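Local coordinates for D-isomer specific 2-hydroxyacid dehydrogenase family protein (Desulfovibrio vulgaris, PDB 5TX7), which probably catalyses the NAD-dependent interconversion of D-2-hydroxy acids and the corresponding 2-oxo acids, at residues 242-247 with 263-268; 91-96 with 303-308; 122-127 with 138-143. All coordinates share one frame; numbering follows the deposited sequence.

Interaction 1: residues 242-247 with 263-268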
ATOM      1  N   LEU A 242     -10.809   6.698 -19.988  1.00 50.63           N
ATOM      2  CA  LEU A 242      -9.764   6.048 -20.797  1.00 52.82           C
ATOM      3  C   LEU A 242     -10.259   5.614 -22.156  1.00 54.08           C
ATOM      4  O   LEU A 242     -11.420   5.233 -22.287  1.00 56.68           O
ATOM      5  CB  LEU A 242      -9.327   4.743 -20.129  1.00 54.05           C
ATOM      6  CG  LEU A 242      -8.933   4.657 -18.689  1.00 51.06           C
ATOM      7  CD1 LEU A 242      -8.422   3.253 -18.405  1.00 52.02           C
ATOM      8  CD2 LEU A 242      -7.858   5.682 -18.505  1.00 50.07           C
ATOM      9  N   ASP A 243      -9.356   5.624 -23.139  1.00 57.03           N
ATOM     10  CA  ASP A 243      -9.516   4.814 -24.353  1.00 59.09           C
ATOM     11  C   ASP A 243      -8.886   3.468 -24.000  1.00 54.29           C
ATOM     12  O   ASP A 243      -7.659   3.335 -23.963  1.00 50.08           O
ATOM     13  CB  ASP A 243      -8.832   5.478 -25.559  1.00 65.06           C
ATOM     14  CG  ASP A 243      -8.863   4.604 -26.834  1.00 72.66           C
ATOM     15  OD1 ASP A 243      -9.396   3.475 -26.817  1.00 79.93           O
ATOM     16  OD2 ASP A 243      -8.340   5.047 -27.879  1.00 78.92           O
ATOM     17  N   GLU A 244      -9.736   2.485 -23.715  1.00 55.62           N
ATOM     18  CA  GLU A 244      -9.307   1.171 -23.208  1.00 57.72           C
ATOM     19  C   GLU A 244      -8.358   0.443 -24.163  1.00 58.08           C
ATOM     20  O   GLU A 244      -7.442  -0.253 -23.717  1.00 55.81           O
ATOM     21  CB  GLU A 244     -10.528   0.285 -22.865  1.00 61.94           C
ATOM     22  CG  GLU A 244     -11.388   0.822 -21.708  1.00 63.71           C
ATOM     23  CD  GLU A 244     -12.415  -0.175 -21.181  1.00 70.32           C
ATOM     24  OE1 GLU A 244     -12.805  -1.131 -21.914  1.00 72.92           O
ATOM     25  OE2 GLU A 244     -12.853  -0.011 -20.009  1.00 71.98           O
ATOM     26  N   ARG A 245      -8.566   0.634 -25.465  1.00 61.73           N
ATOM     27  CA  ARG A 245      -7.711   0.052 -26.506  1.00 65.76           C
ATOM     28  C   ARG A 245      -6.278   0.580 -26.427  1.00 58.05           C
ATOM     29  O   ARG A 245      -5.321  -0.180 -26.372  1.00 55.02           O
ATOM     30  CB  ARG A 245      -8.317   0.340 -27.890  1.00 76.05           C
ATOM     31  CG  ARG A 245      -7.508  -0.128 -29.095  1.00 86.65           C
ATOM     32  CD  ARG A 245      -7.084  -1.593 -29.016  1.00 94.48           C
ATOM     33  NE  ARG A 245      -8.232  -2.506 -28.985  1.00102.58           N
ATOM     34  CZ  ARG A 245      -8.173  -3.826 -29.189  1.00105.73           C
ATOM     35  NH1 ARG A 245      -7.014  -4.441 -29.457  1.00106.22           N
ATOM     36  NH2 ARG A 245      -9.296  -4.545 -29.130  1.00105.88           N
ATOM     37  N   ALA A 246      -6.147   1.893 -26.416  1.00 55.04           N
ATOM     38  CA  ALA A 246      -4.841   2.551 -26.343  1.00 51.55           C
ATOM     39  C   ALA A 246      -4.062   2.148 -25.098  1.00 47.24           C
ATOM     40  O   ALA A 246      -2.840   1.949 -25.156  1.00 45.57           O
ATOM     41  CB  ALA A 246      -5.003   4.059 -26.403  1.00 49.89           C
ATOM     42  N   VAL A 247      -4.773   2.003 -23.982  1.00 44.70           N
ATOM     43  CA  VAL A 247      -4.139   1.618 -22.719  1.00 41.85           C
ATOM     44  C   VAL A 247      -3.645   0.163 -22.795  1.00 43.37           C
ATOM     45  O   VAL A 247      -2.525  -0.137 -22.374  1.00 41.41           O
ATOM     46  CB  VAL A 247      -5.090   1.876 -21.533  1.00 40.45           C
ATOM     47  CG1 VAL A 247      -4.528   1.331 -20.229  1.00 38.52           C
ATOM     48  CG2 VAL A 247      -5.371   3.370 -21.398  1.00 40.48           C
ATOM     49  N   VAL A 263     -12.321   0.798 -12.017  1.00 47.16           N
ATOM     50  CA  VAL A 263     -13.495   0.995 -12.821  1.00 46.71           C
ATOM     51  C   VAL A 263     -13.145   0.657 -14.258  1.00 48.61           C
ATOM     52  O   VAL A 263     -11.965   0.676 -14.635  1.00 47.75           O
ATOM     53  CB  VAL A 263     -14.001   2.437 -12.702  1.00 44.83           C
ATOM     54  CG1 VAL A 263     -14.418   2.744 -11.268  1.00 41.93           C
ATOM     55  CG2 VAL A 263     -12.931   3.416 -13.171  1.00 45.99           C
ATOM     56  N   LEU A 264     -14.184   0.332 -15.019  1.00 48.37           N
ATOM     57  CA  LEU A 264     -14.108   0.014 -16.451  1.00 49.98           C
ATOM     58  C   LEU A 264     -15.364   0.578 -17.158  1.00 51.27           C
ATOM     59  O   LEU A 264     -16.367   0.881 -16.516  1.00 48.94           O
ATOM     60  CB  LEU A 264     -14.007  -1.488 -16.671  1.00 49.65           C
ATOM     61  CG  LEU A 264     -12.815  -2.235 -16.073  1.00 50.01           C
ATOM     62  CD1 LEU A 264     -13.010  -3.754 -16.312  1.00 51.26           C
ATOM     63  CD2 LEU A 264     -11.510  -1.791 -16.710  1.00 49.76           C
ATOM     64  N   SER A 265     -15.282   0.756 -18.469  1.00 55.46           N
ATOM     65  CA  SER A 265     -16.387   1.326 -19.243  1.00 60.00           C
ATOM     66  C   SER A 265     -17.605   0.409 -19.274  1.00 61.40           C
ATOM     67  O   SER A 265     -18.729   0.918 -19.303  1.00 62.52           O
ATOM     68  CB  SER A 265     -15.935   1.670 -20.655  1.00 62.60           C
ATOM     69  OG  SER A 265     -14.904   2.650 -20.590  1.00 66.41           O
ATOM     70  N   GLN A 266     -17.376  -0.910 -19.270  1.00 64.79           N
ATOM     71  CA  GLN A 266     -18.451  -1.896 -19.032  1.00 67.29           C
ATOM     72  C   GLN A 266     -18.174  -2.681 -17.753  1.00 61.83           C
ATOM     73  O   GLN A 266     -17.161  -3.367 -17.644  1.00 57.27           O
ATOM     74  CB  GLN A 266     -18.661  -2.870 -20.219  1.00 75.71           C
ATOM     75  CG  GLN A 266     -17.456  -3.706 -20.640  1.00 85.15           C
ATOM     76  CD  GLN A 266     -17.809  -4.814 -21.656  1.00 93.68           C
ATOM     77  OE1 GLN A 266     -18.990  -5.135 -21.896  1.00 95.11           O
ATOM     78  NE2 GLN A 266     -16.768  -5.403 -22.254  1.00 92.13           N
ATOM     79  N   GLU A 267     -19.085  -2.571 -16.786  1.00 61.56           N
ATOM     80  CA  GLU A 267     -19.015  -3.305 -15.521  1.00 59.74           C
ATOM     81  C   GLU A 267     -20.292  -4.146 -15.335  1.00 59.47           C
ATOM     82  O   GLU A 267     -21.379  -3.584 -15.286  1.00 61.52           O
ATOM     83  CB  GLU A 267     -18.861  -2.323 -14.362  1.00 61.01           C
ATOM     84  CG  GLU A 267     -17.562  -1.506 -14.362  1.00 61.86           C
ATOM     85  CD  GLU A 267     -17.547  -0.393 -13.305  1.00 62.54           C
ATOM     86  OE1 GLU A 267     -18.243  -0.533 -12.286  1.00 65.44           O
ATOM     87  OE2 GLU A 267     -16.839   0.633 -13.483  1.00 63.85           O
ATOM     88  N   PRO A 268     -20.202  -5.471 -15.227  1.00 59.22           N
ATOM     89  CA  PRO A 268     -18.953  -6.238 -15.277  1.00 61.02           C
ATOM     90  C   PRO A 268     -18.376  -6.368 -16.698  1.00 62.21           C
ATOM     91  O   PRO A 268     -19.108  -6.205 -17.680  1.00 64.64           O
ATOM     92  CB  PRO A 268     -19.355  -7.625 -14.732  1.00 61.78           C
ATOM     93  CG  PRO A 268     -20.825  -7.587 -14.461  1.00 61.14           C
ATOM     94  CD  PRO A 268     -21.382  -6.336 -15.053  1.00 60.40           C
TER
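E244, in the first turn of helix 244-253, faces S265 in the loop after strand 256-261 with CA atoms 8.1 Å apart, so no backbone atoms meet and a side chain must span the distance. The E244 side chain does this by running extended: CG stands anti to the carbonyl carbon (chi1 -65°) and the chain continues nearly straight, which brings the carboxylate up to the loop. There OE2 accepts from the backbone N of S265 at 3.0 Å, and the N-H...acceptor angle of 176° makes the bond almost straight. The donor arrives on the syn side of the carboxylate, though well out of its plane. S265 OG is close to the same oxygen, at most a weak partner, while CB of L264 packs against E244 OE2 at 3.8 Å. The other oxygen, OE1, has a weak bond to N273. Behind this contact the loop is folded back on itself: L264 N donates to OE2 of E267 at 3.1 Å, on the anti side of that carboxylate, and a cis peptide bond joins E267 to P268. L264 also rests on L275 of helix 274-277 and on W130 of the second subunit. At the helix start D243 occupies the N-cap position; its OD1 takes a weak capping bond from R245 N at 3.3 Å. The OE1 of E267 bonds to H286 ND1, a pairing consistent with the glutamate-histidine couple known from active sites of this dehydrogenase family. E244 thus ties the loop that carries E267 to the start of helix 244-253, which leads into strand 256-261 of the seven-stranded parallel sheet in the Rossmann-type NAD-binding domain.

Interaction 2: residues 91-96 with 303-308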
ATOM      1  N   PRO A  91     -37.545  16.128  -2.616  1.00 55.15           N
ATOM      2  CA  PRO A  91     -36.110  16.416  -2.498  1.00 53.10           C
ATOM      3  C   PRO A  91     -35.276  15.152  -2.622  1.00 50.29           C
ATOM      4  O   PRO A  91     -35.673  14.108  -2.105  1.00 52.25           O
ATOM      5  CB  PRO A  91     -35.964  16.983  -1.081  1.00 56.26           C
ATOM      6  CG  PRO A  91     -37.336  17.355  -0.630  1.00 59.60           C
ATOM      7  CD  PRO A  91     -38.286  16.475  -1.383  1.00 58.48           C
ATOM      8  N   VAL A  92     -34.140  15.242  -3.304  1.00 49.11           N
ATOM      9  CA  VAL A  92     -33.198  14.131  -3.408  1.00 49.00           C
ATOM     10  C   VAL A  92     -31.889  14.605  -2.810  1.00 48.80           C
ATOM     11  O   VAL A  92     -31.338  15.625  -3.245  1.00 49.59           O
ATOM     12  CB  VAL A  92     -32.966  13.669  -4.862  1.00 49.10           C
ATOM     13  CG1 VAL A  92     -32.028  12.479  -4.903  1.00 48.54           C
ATOM     14  CG2 VAL A  92     -34.282  13.286  -5.510  1.00 48.48           C
ATOM     15  N   SER A  93     -31.395  13.865  -1.823  1.00 46.95           N
ATOM     16  CA  SER A  93     -30.099  14.163  -1.230  1.00 49.15           C
ATOM     17  C   SER A  93     -29.054  13.098  -1.585  1.00 47.89           C
ATOM     18  O   SER A  93     -29.399  11.919  -1.781  1.00 45.75           O
ATOM     19  CB  SER A  93     -30.237  14.279   0.287  1.00 50.66           C
ATOM     20  OG  SER A  93     -30.994  15.419   0.644  1.00 55.93           O
ATOM     21  N   ASN A  94     -27.786  13.521  -1.653  1.00 46.95           N
ATOM     22  CA  ASN A  94     -26.655  12.581  -1.761  1.00 46.54           C
ATOM     23  C   ASN A  94     -25.722  12.728  -0.564  1.00 45.14           C
ATOM     24  O   ASN A  94     -26.060  13.427   0.388  1.00 45.39           O
ATOM     25  CB  ASN A  94     -25.923  12.763  -3.106  1.00 48.51           C
ATOM     26  CG  ASN A  94     -25.126  14.048  -3.189  1.00 51.39           C
ATOM     27  OD1 ASN A  94     -25.246  14.954  -2.343  1.00 54.53           O
ATOM     28  ND2 ASN A  94     -24.312  14.141  -4.227  1.00 53.09           N
ATOM     29  N   VAL A  95     -24.574  12.053  -0.606  1.00 45.05           N
ATOM     30  CA  VAL A  95     -23.546  12.178   0.414  1.00 47.29           C
ATOM     31  C   VAL A  95     -22.189  12.433  -0.249  1.00 49.92           C
ATOM     32  O   VAL A  95     -21.550  11.488  -0.731  1.00 52.54           O
ATOM     33  CB  VAL A  95     -23.438  10.898   1.259  1.00 48.57           C
ATOM     34  CG1 VAL A  95     -22.442  11.101   2.398  1.00 49.30           C
ATOM     35  CG2 VAL A  95     -24.809  10.468   1.785  1.00 48.97           C
ATOM     36  N   PRO A  96     -21.738  13.696  -0.291  1.00 50.54           N
ATOM     37  CA  PRO A  96     -20.366  13.956  -0.755  1.00 54.14           C
ATOM     38  C   PRO A  96     -19.328  13.735   0.349  1.00 56.08           C
ATOM     39  O   PRO A  96     -19.663  13.804   1.531  1.00 58.63           O
ATOM     40  CB  PRO A  96     -20.410  15.427  -1.180  1.00 53.88           C
ATOM     41  CG  PRO A  96     -21.474  16.031  -0.327  1.00 54.30           C
ATOM     42  CD  PRO A  96     -22.459  14.937   0.041  1.00 52.45           C
ATOM     43  N   ALA A 303     -28.232   9.229   7.714  1.00 46.63           N
ATOM     44  CA  ALA A 303     -29.107   9.522   8.862  1.00 48.04           C
ATOM     45  C   ALA A 303     -29.287  11.035   9.059  1.00 49.06           C
ATOM     46  O   ALA A 303     -30.401  11.504   9.337  1.00 46.99           O
ATOM     47  CB  ALA A 303     -28.578   8.887  10.134  1.00 48.45           C
ATOM     48  N   ALA A 304     -28.197  11.792   8.876  1.00 48.35           N
ATOM     49  CA  ALA A 304     -28.242  13.263   8.957  1.00 48.66           C
ATOM     50  C   ALA A 304     -29.156  13.885   7.919  1.00 48.52           C
ATOM     51  O   ALA A 304     -29.913  14.799   8.248  1.00 48.83           O
ATOM     52  CB  ALA A 304     -26.848  13.843   8.813  1.00 48.78           C
ATOM     53  N   ASN A 305     -29.068  13.389   6.672  1.00 46.86           N
ATOM     54  CA  ASN A 305     -29.947  13.805   5.571  1.00 47.66           C
ATOM     55  C   ASN A 305     -31.429  13.581   5.907  1.00 49.68           C
ATOM     56  O   ASN A 305     -32.262  14.454   5.681  1.00 50.52           O
ATOM     57  CB  ASN A 305     -29.625  13.015   4.276  1.00 48.31           C
ATOM     58  CG  ASN A 305     -28.313  13.439   3.600  1.00 46.48           C
ATOM     59  OD1 ASN A 305     -27.636  14.362   4.032  1.00 49.02           O
ATOM     60  ND2 ASN A 305     -27.966  12.759   2.515  1.00 44.30           N
ATOM     61  N   ILE A 306     -31.748  12.397   6.430  1.00 50.95           N
ATOM     62  CA  ILE A 306     -33.126  12.032   6.803  1.00 52.01           C
ATOM     63  C   ILE A 306     -33.602  12.872   7.985  1.00 56.20           C
ATOM     64  O   ILE A 306     -34.735  13.350   7.981  1.00 59.97           O
ATOM     65  CB  ILE A 306     -33.251  10.529   7.152  1.00 50.19           C
ATOM     66  CG1 ILE A 306     -32.949   9.652   5.935  1.00 49.19           C
ATOM     67  CG2 ILE A 306     -34.644  10.199   7.675  1.00 50.30           C
ATOM     68  CD1 ILE A 306     -32.630   8.207   6.297  1.00 49.75           C
ATOM     69  N   ARG A 307     -32.741  13.034   8.991  1.00 58.27           N
ATOM     70  CA  ARG A 307     -33.031  13.865  10.178  1.00 61.45           C
ATOM     71  C   ARG A 307     -33.366  15.293   9.742  1.00 62.47           C
ATOM     72  O   ARG A 307     -34.377  15.861  10.179  1.00 64.98           O
ATOM     73  CB  ARG A 307     -31.849  13.850  11.156  1.00 64.27           C
ATOM     74  CG  ARG A 307     -32.182  14.208  12.600  1.00 71.43           C
ATOM     75  CD  ARG A 307     -31.000  14.046  13.573  1.00 74.41           C
ATOM     76  NE  ARG A 307     -30.363  12.711  13.491  1.00 77.58           N
ATOM     77  CZ  ARG A 307     -29.152  12.426  12.968  1.00 77.29           C
ATOM     78  NH1 ARG A 307     -28.334  13.370  12.472  1.00 77.17           N
ATOM     79  NH2 ARG A 307     -28.731  11.162  12.956  1.00 75.76           N
ATOM     80  N   SER A 308     -32.545  15.841   8.843  1.00 60.48           N
ATOM     81  CA  SER A 308     -32.763  17.184   8.294  1.00 62.45           C
ATOM     82  C   SER A 308     -34.057  17.317   7.497  1.00 65.76           C
ATOM     83  O   SER A 308     -34.751  18.337   7.589  1.00 73.72           O
ATOM     84  CB  SER A 308     -31.600  17.596   7.412  1.00 61.77           C
ATOM     85  OG  SER A 308     -30.414  17.671   8.169  1.00 62.92           O
TER
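ND2 of N305 is gripped from two directions: it donates to the backbone O of N94 at 2.9 Å with an N-H...acceptor angle of 154°, and it also bonds to OG of S71. The N94 oxygen lies nearly in the amide plane of N305, whereas the donor stands well above the N94 carbonyl plane, 51° out of it, so the amide is well aligned for donating but the carbonyl is met over its face. The other end of the same amide, OD1, takes a bond from N316 ND2. The asparagine gets there because CG turns anti to its carbonyl carbon (chi1 -73°), projecting the amide from helix 292-310 toward strand 92-93. Two nonpolar groups close around it: CB of S93 lies 3.5 Å from N305 ND2, and CG2 of V95 touches that nitrogen at 4.0 Å. The hydroxyl of S93 looks elsewhere, to the O of V315, and the N94 side chain bonds to T75 O. Within the helix, A304 O accepts from both S308 N and S308 OG, each at 2.9 Å and from opposite faces of the carbonyl plane. The last strand, 92-93, of the five-stranded parallel sheet is flanked by backbone bonds to the C-terminal residues V318 and N316, and helix 292-310 comes back to it from the far end of the chain. In this buried junction each polar end of the N305 amide has partners, which probably fixes its orientation, and apolar contacts of V95 with L298 and T302 of the helix accompany the bonds.

Interaction 3: residues 122-127 with 138-143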
ATOM      1  N   ASP A 122       4.109 -13.502  -2.065  1.00 68.06           N
ATOM      2  CA  ASP A 122       3.422 -14.358  -1.093  1.00 71.65           C
ATOM      3  C   ASP A 122       2.961 -15.679  -1.726  1.00 76.06           C
ATOM      4  O   ASP A 122       3.166 -16.756  -1.157  1.00 78.19           O
ATOM      5  CB  ASP A 122       2.244 -13.604  -0.476  1.00 68.60           C
ATOM      6  CG  ASP A 122       1.452 -14.446   0.499  1.00 69.82           C
ATOM      7  OD1 ASP A 122       1.843 -14.510   1.680  1.00 70.86           O
ATOM      8  OD2 ASP A 122       0.416 -15.003   0.098  1.00 70.57           O
ATOM      9  N   HIS A 123       2.374 -15.580  -2.914  1.00 77.67           N
ATOM     10  CA  HIS A 123       1.947 -16.750  -3.675  1.00 82.57           C
ATOM     11  C   HIS A 123       3.123 -17.660  -4.030  1.00 85.03           C
ATOM     12  O   HIS A 123       3.016 -18.880  -3.947  1.00 91.81           O
ATOM     13  CB  HIS A 123       1.191 -16.312  -4.936  1.00 86.04           C
ATOM     14  CG  HIS A 123       0.916 -17.420  -5.894  1.00 92.21           C
ATOM     15  ND1 HIS A 123      -0.256 -18.142  -5.870  1.00 96.83           N
ATOM     16  CD2 HIS A 123       1.663 -17.937  -6.896  1.00 96.41           C
ATOM     17  CE1 HIS A 123      -0.221 -19.059  -6.821  1.00101.69           C
ATOM     18  NE2 HIS A 123       0.937 -18.960  -7.452  1.00102.33           N
ATOM     19  N   ARG A 124       4.245 -17.062  -4.407  1.00 82.35           N
ATOM     20  CA  ARG A 124       5.431 -17.815  -4.803  1.00 83.05           C
ATOM     21  C   ARG A 124       6.045 -18.527  -3.606  1.00 83.03           C
ATOM     22  O   ARG A 124       6.424 -19.685  -3.719  1.00 87.76           O
ATOM     23  CB  ARG A 124       6.448 -16.895  -5.476  1.00 82.15           C
ATOM     24  CG  ARG A 124       5.931 -16.256  -6.773  1.00 81.16           C
ATOM     25  CD  ARG A 124       5.906 -17.218  -7.938  1.00 83.57           C
ATOM     26  NE  ARG A 124       7.245 -17.762  -8.184  1.00 87.43           N
ATOM     27  CZ  ARG A 124       7.580 -19.059  -8.249  1.00 91.45           C
ATOM     28  NH1 ARG A 124       6.680 -20.047  -8.137  1.00 93.48           N
ATOM     29  NH2 ARG A 124       8.855 -19.373  -8.470  1.00 91.64           N
ATOM     30  N   ILE A 125       6.116 -17.857  -2.457  1.00 81.16           N
ATOM     31  CA  ILE A 125       6.521 -18.520  -1.203  1.00 84.84           C
ATOM     32  C   ILE A 125       5.677 -19.771  -0.946  1.00 88.44           C
ATOM     33  O   ILE A 125       6.224 -20.816  -0.613  1.00 91.40           O
ATOM     34  CB  ILE A 125       6.447 -17.574   0.025  1.00 84.86           C
ATOM     35  CG1 ILE A 125       7.590 -16.557  -0.032  1.00 84.78           C
ATOM     36  CG2 ILE A 125       6.541 -18.335   1.350  1.00 87.91           C
ATOM     37  CD1 ILE A 125       7.377 -15.356   0.864  1.00 81.95           C
ATOM     38  N   ARG A 126       4.362 -19.656  -1.122  1.00 89.51           N
ATOM     39  CA  ARG A 126       3.418 -20.755  -0.878  1.00 91.77           C
ATOM     40  C   ARG A 126       3.548 -21.903  -1.886  1.00 95.92           C
ATOM     41  O   ARG A 126       3.217 -23.047  -1.565  1.00 99.23           O
ATOM     42  CB  ARG A 126       1.976 -20.227  -0.837  1.00 89.50           C
ATOM     43  CG  ARG A 126       1.708 -19.369   0.395  1.00 86.93           C
ATOM     44  CD  ARG A 126       0.312 -18.776   0.426  1.00 84.35           C
ATOM     45  NE  ARG A 126       0.273 -17.635   1.338  1.00 82.26           N
ATOM     46  CZ  ARG A 126       0.296 -17.701   2.673  1.00 83.55           C
ATOM     47  NH1 ARG A 126       0.313 -18.869   3.314  1.00 87.78           N
ATOM     48  NH2 ARG A 126       0.278 -16.577   3.390  1.00 80.67           N
ATOM     49  N   ALA A 127       4.035 -21.594  -3.089  1.00 94.07           N
ATOM     50  CA  ALA A 127       4.433 -22.609  -4.077  1.00 97.31           C
ATOM     51  C   ALA A 127       5.872 -23.143  -3.871  1.00100.47           C
ATOM     52  O   ALA A 127       6.376 -23.887  -4.716  1.00101.67           O
ATOM     53  CB  ALA A 127       4.280 -22.048  -5.485  1.00 94.64           C
ATOM     54  N   PHE A 138      14.759 -13.495  -2.715  1.00 72.98           N
ATOM     55  CA  PHE A 138      14.534 -13.459  -4.165  1.00 72.61           C
ATOM     56  C   PHE A 138      13.422 -12.464  -4.512  1.00 68.56           C
ATOM     57  O   PHE A 138      12.700 -11.996  -3.633  1.00 66.04           O
ATOM     58  CB  PHE A 138      14.185 -14.858  -4.716  1.00 75.83           C
ATOM     59  CG  PHE A 138      12.777 -15.295  -4.412  1.00 77.06           C
ATOM     60  CD1 PHE A 138      12.456 -15.878  -3.186  1.00 78.54           C
ATOM     61  CD2 PHE A 138      11.758 -15.084  -5.338  1.00 76.01           C
ATOM     62  CE1 PHE A 138      11.155 -16.245  -2.895  1.00 78.03           C
ATOM     63  CE2 PHE A 138      10.456 -15.436  -5.042  1.00 76.31           C
ATOM     64  CZ  PHE A 138      10.153 -16.024  -3.823  1.00 76.49           C
ATOM     65  N   TRP A 139      13.291 -12.167  -5.803  1.00 67.59           N
ATOM     66  CA  TRP A 139      12.160 -11.402  -6.322  1.00 66.25           C
ATOM     67  C   TRP A 139      11.960 -11.750  -7.796  1.00 69.24           C
ATOM     68  O   TRP A 139      12.912 -11.780  -8.563  1.00 69.48           O
ATOM     69  CB  TRP A 139      12.305  -9.876  -6.079  1.00 62.66           C
ATOM     70  CG  TRP A 139      13.569  -9.228  -6.593  1.00 63.42           C
ATOM     71  CD1 TRP A 139      13.785  -8.700  -7.843  1.00 64.24           C
ATOM     72  CD2 TRP A 139      14.777  -9.008  -5.858  1.00 64.75           C
ATOM     73  NE1 TRP A 139      15.062  -8.183  -7.929  1.00 63.48           N
ATOM     74  CE2 TRP A 139      15.691  -8.365  -6.727  1.00 64.31           C
ATOM     75  CE3 TRP A 139      15.182  -9.302  -4.546  1.00 65.15           C
ATOM     76  CZ2 TRP A 139      16.982  -8.012  -6.325  1.00 64.61           C
ATOM     77  CZ3 TRP A 139      16.462  -8.964  -4.151  1.00 65.18           C
ATOM     78  CH2 TRP A 139      17.346  -8.316  -5.036  1.00 65.66           C
ATOM     79  N   ASP A 140      10.727 -12.107  -8.142  1.00 73.33           N
ATOM     80  CA  ASP A 140      10.281 -12.296  -9.530  1.00 74.96           C
ATOM     81  C   ASP A 140       9.891 -10.992 -10.232  1.00 70.96           C
ATOM     82  O   ASP A 140       9.618 -10.984 -11.425  1.00 73.15           O
ATOM     83  CB  ASP A 140       9.093 -13.278  -9.577  1.00 76.46           C
ATOM     84  CG  ASP A 140       9.443 -14.682  -9.047  1.00 80.25           C
ATOM     85  OD1 ASP A 140      10.641 -14.982  -8.779  1.00 81.64           O
ATOM     86  OD2 ASP A 140       8.493 -15.483  -8.909  1.00 81.72           O
ATOM     87  N   SER A 141       9.882  -9.890  -9.499  1.00 67.77           N
ATOM     88  CA  SER A 141       9.473  -8.607 -10.044  1.00 64.78           C
ATOM     89  C   SER A 141      10.353  -7.581  -9.384  1.00 61.42           C
ATOM     90  O   SER A 141      10.406  -7.546  -8.151  1.00 59.65           O
ATOM     91  CB  SER A 141       8.006  -8.355  -9.689  1.00 64.16           C
ATOM     92  OG  SER A 141       7.435  -7.386 -10.529  1.00 66.46           O
ATOM     93  N   THR A 142      11.043  -6.760 -10.176  1.00 59.60           N
ATOM     94  CA  THR A 142      11.858  -5.686  -9.628  1.00 59.71           C
ATOM     95  C   THR A 142      11.064  -4.856  -8.609  1.00 57.99           C
ATOM     96  O   THR A 142       9.908  -4.451  -8.875  1.00 54.67           O
ATOM     97  CB  THR A 142      12.355  -4.721 -10.726  1.00 60.35           C
ATOM     98  OG1 THR A 142      13.209  -5.417 -11.645  1.00 61.41           O
ATOM     99  CG2 THR A 142      13.134  -3.548 -10.092  1.00 59.50           C
ATOM    100  N   GLN A 143      11.683  -4.638  -7.444  1.00 57.19           N
ATOM    101  CA  GLN A 143      11.091  -3.825  -6.388  1.00 55.82           C
ATOM    102  C   GLN A 143      11.335  -2.366  -6.692  1.00 53.36           C
ATOM    103  O   GLN A 143      12.487  -1.975  -6.882  1.00 52.34           O
ATOM    104  CB  GLN A 143      11.696  -4.212  -5.034  1.00 57.23           C
ATOM    105  CG  GLN A 143      11.410  -5.646  -4.602  1.00 56.68           C
ATOM    106  CD  GLN A 143       9.922  -5.910  -4.474  1.00 56.61           C
ATOM    107  OE1 GLN A 143       9.285  -5.563  -3.466  1.00 53.13           O
ATOM    108  NE2 GLN A 143       9.349  -6.504  -5.511  1.00 57.89           N
TER
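R124 and D140 form a salt bridge in which NE donates to OD2 at 2.7 Å, with an N-H...acceptor angle of 148°. D140 OD2 lies in the guanidinium plane, at its edge, and the nitrogen comes in nearly along the C-O axis of the carboxylate. The two flat groups are close to coplanar, 26° apart, although the side chains themselves cross at about a right angle. The arginine chain is bent at both chi2 and chi3, and these bends bring NE to D140 OD2. A second salt bridge lies within the helix: R126 NE donates to D122 OD2 at 2.9 Å, almost straight, while D122 OD1 accepts from I283 N of the second subunit. These residues belong to helix 118-126 and to the loop between helix 129-132 and strand 150-154, parts of the NAD-binding domain that reach the second subunit, in line with the dimers that this family forms through that domain. In the loop, Q143 NE2 donates to S141 O at 3.0 Å, and Q143 OE1 is bonded by R116 NE. Packing around the salt bridge is thin. The edge of the F138 ring presents CZ to R124 CB at 4.1 Å, the phenyl set there by a chi1 of 76° that puts CG between the backbone N and the carbonyl carbon. The same ring leans on A129 and S133 of its own chain and on P285 of the second subunit, and W139 packs against T11 of that subunit.

Interaction 2 is a core contact, while interaction 1 is only partly buried and interaction 3 lies on the surface. No structural element is shared: interaction 2 brings the far end of the chain to the outermost counted strand of the five-stranded sheet, whereas interactions 1 and 3 lie in the NAD-binding domain and both touch the second subunit. The chemistry follows the place: a neutral amide with paired partners in the core, a carboxylate on a backbone N-H at the half-buried site, and an arginine-aspartate salt bridge near the subunit boundary. The centres of interactions 2 and 3 are about 47 Å apart, and those of interactions 1 and 3 about 29 Å.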